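Local coordinates for protein Tox3 (Phaeosphaeria nodorum, PDB 6WES) that serves as a necrotrophic effector of a fungal wheat pathogen, a secreted beta-barrel toxin that is probably recognised through the host sensitivity gene Snn3, at residues 1-13 against 24-38. Residues are numbered along the deposited sequence; the frame is centred on the assembly and turned at random.
Sequences YIKANDINFGTRS and QRDVKVRADIPFETD
The beta hairpin that opens this effector's barrel pairs residues 1-13 with 24-38, with Arg12 meeting Asp26 near one end and Tyr1 meeting Glu36 and Thr37 at the other. Antiparallel bonds run from Ser13-Arg25 to Lys3-Phe35, with an irregularity at Asn5. The backbone bond from Ile33 N to Asn5 O persists, but its return comes from the side chain: Asn5 ND2 reaches Ile33 O at 3.0 Å, nearly along the C=O axis, taking the carbonyl its own backbone N-H would use in a regular ladder. Asn114 accepts a second bond from the same nitrogen.

The two sheet faces differ in chemistry. On one, Arg12 and Asp26 meet side-on, NE to OD1 at 2.7 Å and NH2 to OD2 at 2.9 Å, both oxygens using syn lone pairs; the arginine chain bends at chi3 (-61°) to turn its edge to the carboxylate, and Gln24 NE2 lies over one guanidinium face. Arg30 grips Asp32 within its own strand, also side-on through NE and NH2. The Asp6 carboxylate stacks over that guanidinium, planes 20° apart, in a long salt bridge where no N-H points at the oxygen; Asp6 CB also packs on the face. On the other face, Phe9 CB packs on Val29 CG2 at 4.0 Å, and Ile7 CG2 touches Ala31 CB and Ile33 CD1.

At the terminus, Tyr1 N donates to Glu36 OE2 and Thr37 OG1, both at 2.9 Å, while Thr37 CG2 makes a CH-pi contact over the Tyr1 ring. Asp38 N also bonds Glu36 OE2, a convergence likely to favour an ionised Glu36. Together with the nearly straight bond from Thr37 N to Tyr1 O (174°), the two from Tyr1 N fasten the chain's first residue to the hairpin.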
# COMPACT_ATOMS: atom_id res chain seq x y z
N TYR A 1 -30.60 0.27 -5.03
CA TYR A 1 -30.08 1.12 -3.94
C TYR A 1 -28.59 0.82 -3.84
O TYR A 1 -28.09 -0.11 -4.49
CB TYR A 1 -30.81 0.85 -2.62
CG TYR A 1 -30.64 -0.57 -2.14
CD1 TYR A 1 -31.51 -1.58 -2.52
CD2 TYR A 1 -29.57 -0.90 -1.32
CE1 TYR A 1 -31.32 -2.88 -2.10
CE2 TYR A 1 -29.37 -2.19 -0.90
CZ TYR A 1 -30.24 -3.18 -1.28
OH TYR A 1 -30.00 -4.46 -0.82
N ILE A 2 -27.85 1.55 -3.02
CA ILE A 2 -26.40 1.40 -2.96
C ILE A 2 -26.02 0.47 -1.81
O ILE A 2 -26.19 0.80 -0.63
CB ILE A 2 -25.71 2.76 -2.80
CG1 ILE A 2 -26.17 3.73 -3.89
CG2 ILE A 2 -24.19 2.59 -2.79
CD1 ILE A 2 -25.70 3.40 -5.25
N LYS A 3 -25.48 -0.69 -2.14
CA LYS A 3 -24.89 -1.57 -1.13
C LYS A 3 -23.53 -1.02 -0.73
O LYS A 3 -22.77 -0.51 -1.56
CB LYS A 3 -24.68 -2.97 -1.71
CG LYS A 3 -25.93 -3.77 -1.96
CD LYS A 3 -26.26 -4.59 -0.78
CE LYS A 3 -27.13 -5.77 -1.18
NZ LYS A 3 -27.87 -6.17 0.04
N ALA A 4 -23.20 -1.15 0.55
CA ALA A 4 -21.89 -0.82 1.08
C ALA A 4 -21.03 -2.07 1.18
O ALA A 4 -21.50 -3.13 1.62
CB ALA A 4 -22.02 -0.22 2.48
N ASN A 5 -19.76 -1.95 0.81
CA ASN A 5 -18.84 -3.07 0.95
C ASN A 5 -17.48 -2.55 1.37
O ASN A 5 -17.05 -1.48 0.93
CB ASN A 5 -18.63 -3.82 -0.37
CG ASN A 5 -19.89 -4.43 -0.90
OD1 ASN A 5 -20.32 -5.52 -0.46
ND2 ASN A 5 -20.49 -3.77 -1.87
N ASP A 6 -16.78 -3.31 2.20
CA ASP A 6 -15.41 -2.97 2.54
C ASP A 6 -14.58 -4.24 2.64
O ASP A 6 -15.09 -5.34 2.90
CB ASP A 6 -15.33 -2.17 3.84
CG ASP A 6 -15.83 -2.94 5.04
OD1 ASP A 6 -15.00 -3.57 5.72
OD2 ASP A 6 -17.06 -2.95 5.29
N ILE A 7 -13.29 -4.08 2.40
CA ILE A 7 -12.36 -5.19 2.51
C ILE A 7 -11.03 -4.61 2.94
O ILE A 7 -10.66 -3.51 2.54
CB ILE A 7 -12.25 -5.97 1.17
CG1 ILE A 7 -11.25 -7.14 1.29
CG2 ILE A 7 -11.81 -5.07 0.05
CD1 ILE A 7 -11.80 -8.38 1.95
N ASN A 8 -10.29 -5.38 3.72
CA ASN A 8 -8.99 -4.96 4.21
C ASN A 8 -7.91 -5.84 3.60
O ASN A 8 -8.13 -7.03 3.36
CB ASN A 8 -8.93 -5.04 5.74
CG ASN A 8 -9.54 -3.82 6.41
OD1 ASN A 8 -8.85 -3.02 7.05
ND2 ASN A 8 -10.85 -3.65 6.23
N PHE A 9 -6.74 -5.25 3.37
CA PHE A 9 -5.55 -5.97 2.96
C PHE A 9 -4.37 -5.52 3.80
O PHE A 9 -4.35 -4.40 4.32
CB PHE A 9 -5.20 -5.65 1.49
CG PHE A 9 -6.30 -5.96 0.52
CD1 PHE A 9 -6.77 -7.27 0.37
CD2 PHE A 9 -6.89 -4.96 -0.21
CE1 PHE A 9 -7.80 -7.56 -0.53
CE2 PHE A 9 -7.91 -5.25 -1.11
CZ PHE A 9 -8.36 -6.54 -1.27
N GLY A 10 -3.38 -6.39 3.91
CA GLY A 10 -2.18 -6.02 4.62
C GLY A 10 -0.99 -6.79 4.09
O GLY A 10 -1.10 -7.99 3.78
N THR A 11 0.16 -6.13 3.98
CA THR A 11 1.39 -6.77 3.55
C THR A 11 2.52 -6.37 4.50
O THR A 11 2.71 -5.18 4.80
CB THR A 11 1.72 -6.38 2.11
OG1 THR A 11 0.60 -6.76 1.28
CG2 THR A 11 3.00 -7.06 1.62
N ARG A 12 3.26 -7.37 4.95
CA ARG A 12 4.46 -7.18 5.74
C ARG A 12 5.65 -7.36 4.80
O ARG A 12 5.64 -8.24 3.93
CB ARG A 12 4.52 -8.25 6.85
CG ARG A 12 5.83 -8.34 7.63
CD ARG A 12 5.68 -9.22 8.87
NE ARG A 12 4.67 -8.67 9.78
CZ ARG A 12 4.23 -9.29 10.87
NH1 ARG A 12 4.71 -10.49 11.19
NH2 ARG A 12 3.33 -8.70 11.66
N SER A 13 6.71 -6.60 5.03
CA SER A 13 7.90 -6.76 4.20
C SER A 13 9.15 -6.45 5.03
O SER A 13 9.08 -5.79 6.06
CB SER A 13 7.87 -5.85 2.97
OG SER A 13 7.80 -4.48 3.33
N GLN A 24 11.70 -4.08 8.97
CA GLN A 24 10.39 -4.68 8.77
C GLN A 24 9.29 -3.63 8.89
O GLN A 24 9.33 -2.76 9.77
CB GLN A 24 10.14 -5.79 9.78
CG GLN A 24 8.80 -6.52 9.58
CD GLN A 24 8.72 -7.78 10.40
OE1 GLN A 24 9.46 -8.73 10.15
NE2 GLN A 24 7.84 -7.78 11.39
N ARG A 25 8.30 -3.70 8.00
CA ARG A 25 7.16 -2.80 8.05
C ARG A 25 5.89 -3.56 7.72
O ARG A 25 5.89 -4.39 6.81
CB ARG A 25 7.29 -1.69 7.00
CG ARG A 25 8.53 -0.81 7.15
CD ARG A 25 8.25 0.35 8.08
NE ARG A 25 8.36 -0.03 9.48
CZ ARG A 25 7.91 0.73 10.47
NH1 ARG A 25 8.03 0.33 11.73
NH2 ARG A 25 7.33 1.89 10.21
N ASP A 26 4.80 -3.22 8.41
CA ASP A 26 3.46 -3.68 8.09
C ASP A 26 2.69 -2.51 7.50
O ASP A 26 2.72 -1.41 8.06
CB ASP A 26 2.71 -4.14 9.36
CG ASP A 26 3.12 -5.52 9.82
OD1 ASP A 26 4.13 -6.04 9.32
OD2 ASP A 26 2.45 -6.09 10.72
N VAL A 27 1.99 -2.75 6.39
CA VAL A 27 1.16 -1.74 5.73
C VAL A 27 -0.22 -2.34 5.57
O VAL A 27 -0.35 -3.45 5.05
CB VAL A 27 1.75 -1.35 4.36
CG1 VAL A 27 0.87 -0.30 3.69
CG2 VAL A 27 3.16 -0.82 4.52
N LYS A 28 -1.25 -1.64 6.03
CA LYS A 28 -2.61 -2.13 5.91
C LYS A 28 -3.49 -1.07 5.27
O LYS A 28 -3.35 0.13 5.55
CB LYS A 28 -3.20 -2.50 7.29
CG LYS A 28 -2.49 -3.63 7.99
CD LYS A 28 -3.11 -3.88 9.34
CE LYS A 28 -2.32 -4.91 10.14
NZ LYS A 28 -2.98 -5.17 11.47
N VAL A 29 -4.38 -1.51 4.39
CA VAL A 29 -5.30 -0.61 3.71
C VAL A 29 -6.71 -1.17 3.78
O VAL A 29 -6.92 -2.37 4.02
CB VAL A 29 -4.90 -0.37 2.24
CG1 VAL A 29 -3.50 0.26 2.16
CG2 VAL A 29 -4.96 -1.68 1.43
N ARG A 30 -7.69 -0.30 3.53
CA ARG A 30 -9.08 -0.67 3.40
C ARG A 30 -9.55 -0.16 2.05
O ARG A 30 -9.12 0.92 1.61
CB ARG A 30 -9.89 -0.00 4.52
CG ARG A 30 -11.40 -0.17 4.40
CD ARG A 30 -12.07 0.31 5.66
NE ARG A 30 -13.49 0.49 5.42
CZ ARG A 30 -14.44 0.31 6.33
NH1 ARG A 30 -14.13 -0.07 7.57
NH2 ARG A 30 -15.70 0.50 6.00
N ALA A 31 -10.40 -0.93 1.38
CA ALA A 31 -11.08 -0.47 0.17
C ALA A 31 -12.57 -0.49 0.43
O ALA A 31 -13.11 -1.48 0.94
CB ALA A 31 -10.76 -1.35 -1.05
N ASP A 32 -13.24 0.60 0.08
CA ASP A 32 -14.69 0.66 0.17
C ASP A 32 -15.23 0.70 -1.25
O ASP A 32 -14.72 1.45 -2.10
CB ASP A 32 -15.15 1.88 1.00
CG ASP A 32 -14.97 1.67 2.51
OD1 ASP A 32 -15.93 1.25 3.21
OD2 ASP A 32 -13.86 1.91 3.02
N ILE A 33 -16.22 -0.14 -1.53
CA ILE A 33 -16.72 -0.33 -2.89
C ILE A 33 -18.25 -0.35 -2.89
O ILE A 33 -18.85 -1.40 -2.65
CB ILE A 33 -16.21 -1.65 -3.52
CG1 ILE A 33 -14.71 -1.83 -3.28
CG2 ILE A 33 -16.55 -1.63 -5.00
CD1 ILE A 33 -14.43 -2.85 -2.24
N PRO A 34 -18.91 0.78 -3.15
CA PRO A 34 -20.36 0.78 -3.26
C PRO A 34 -20.81 0.03 -4.50
O PRO A 34 -20.08 -0.07 -5.50
CB PRO A 34 -20.70 2.27 -3.42
CG PRO A 34 -19.43 3.05 -3.13
CD PRO A 34 -18.30 2.10 -3.33
N PHE A 35 -22.03 -0.50 -4.46
CA PHE A 35 -22.55 -1.22 -5.61
C PHE A 35 -24.02 -0.83 -5.75
O PHE A 35 -24.80 -0.99 -4.80
CB PHE A 35 -22.40 -2.74 -5.40
CG PHE A 35 -22.94 -3.60 -6.52
CD1 PHE A 35 -22.10 -4.09 -7.50
CD2 PHE A 35 -24.27 -3.98 -6.54
CE1 PHE A 35 -22.60 -4.90 -8.53
CE2 PHE A 35 -24.78 -4.78 -7.57
CZ PHE A 35 -23.94 -5.25 -8.55
N GLU A 36 -24.41 -0.36 -6.93
CA GLU A 36 -25.80 -0.00 -7.17
C GLU A 36 -26.56 -1.24 -7.63
O GLU A 36 -26.29 -1.78 -8.72
CB GLU A 36 -25.87 1.11 -8.22
CG GLU A 36 -27.28 1.40 -8.76
CD GLU A 36 -28.31 1.70 -7.67
OE1 GLU A 36 -28.20 2.79 -7.06
OE2 GLU A 36 -29.22 0.89 -7.46
N THR A 37 -27.54 -1.68 -6.82
CA THR A 37 -28.22 -2.93 -7.14
C THR A 37 -29.04 -2.85 -8.41
O THR A 37 -29.38 -3.91 -8.97
CB THR A 37 -29.08 -3.44 -5.97
OG1 THR A 37 -30.12 -2.50 -5.71
CG2 THR A 37 -28.25 -3.60 -4.71
N ASP A 38 -29.35 -1.65 -8.90
CA ASP A 38 -30.10 -1.54 -10.15
C ASP A 38 -29.23 -1.66 -11.40
O ASP A 38 -29.77 -1.82 -12.50
CB ASP A 38 -30.85 -0.19 -10.23
CG ASP A 38 -31.92 -0.01 -9.14
OD1 ASP A 38 -32.40 -1.01 -8.55
OD2 ASP A 38 -32.32 1.16 -8.89
O HOH W 1 -32.35 2.25 -6.37
O HOH W 2 -18.49 0.77 2.95
O HOH W 3 -6.49 -3.40 6.75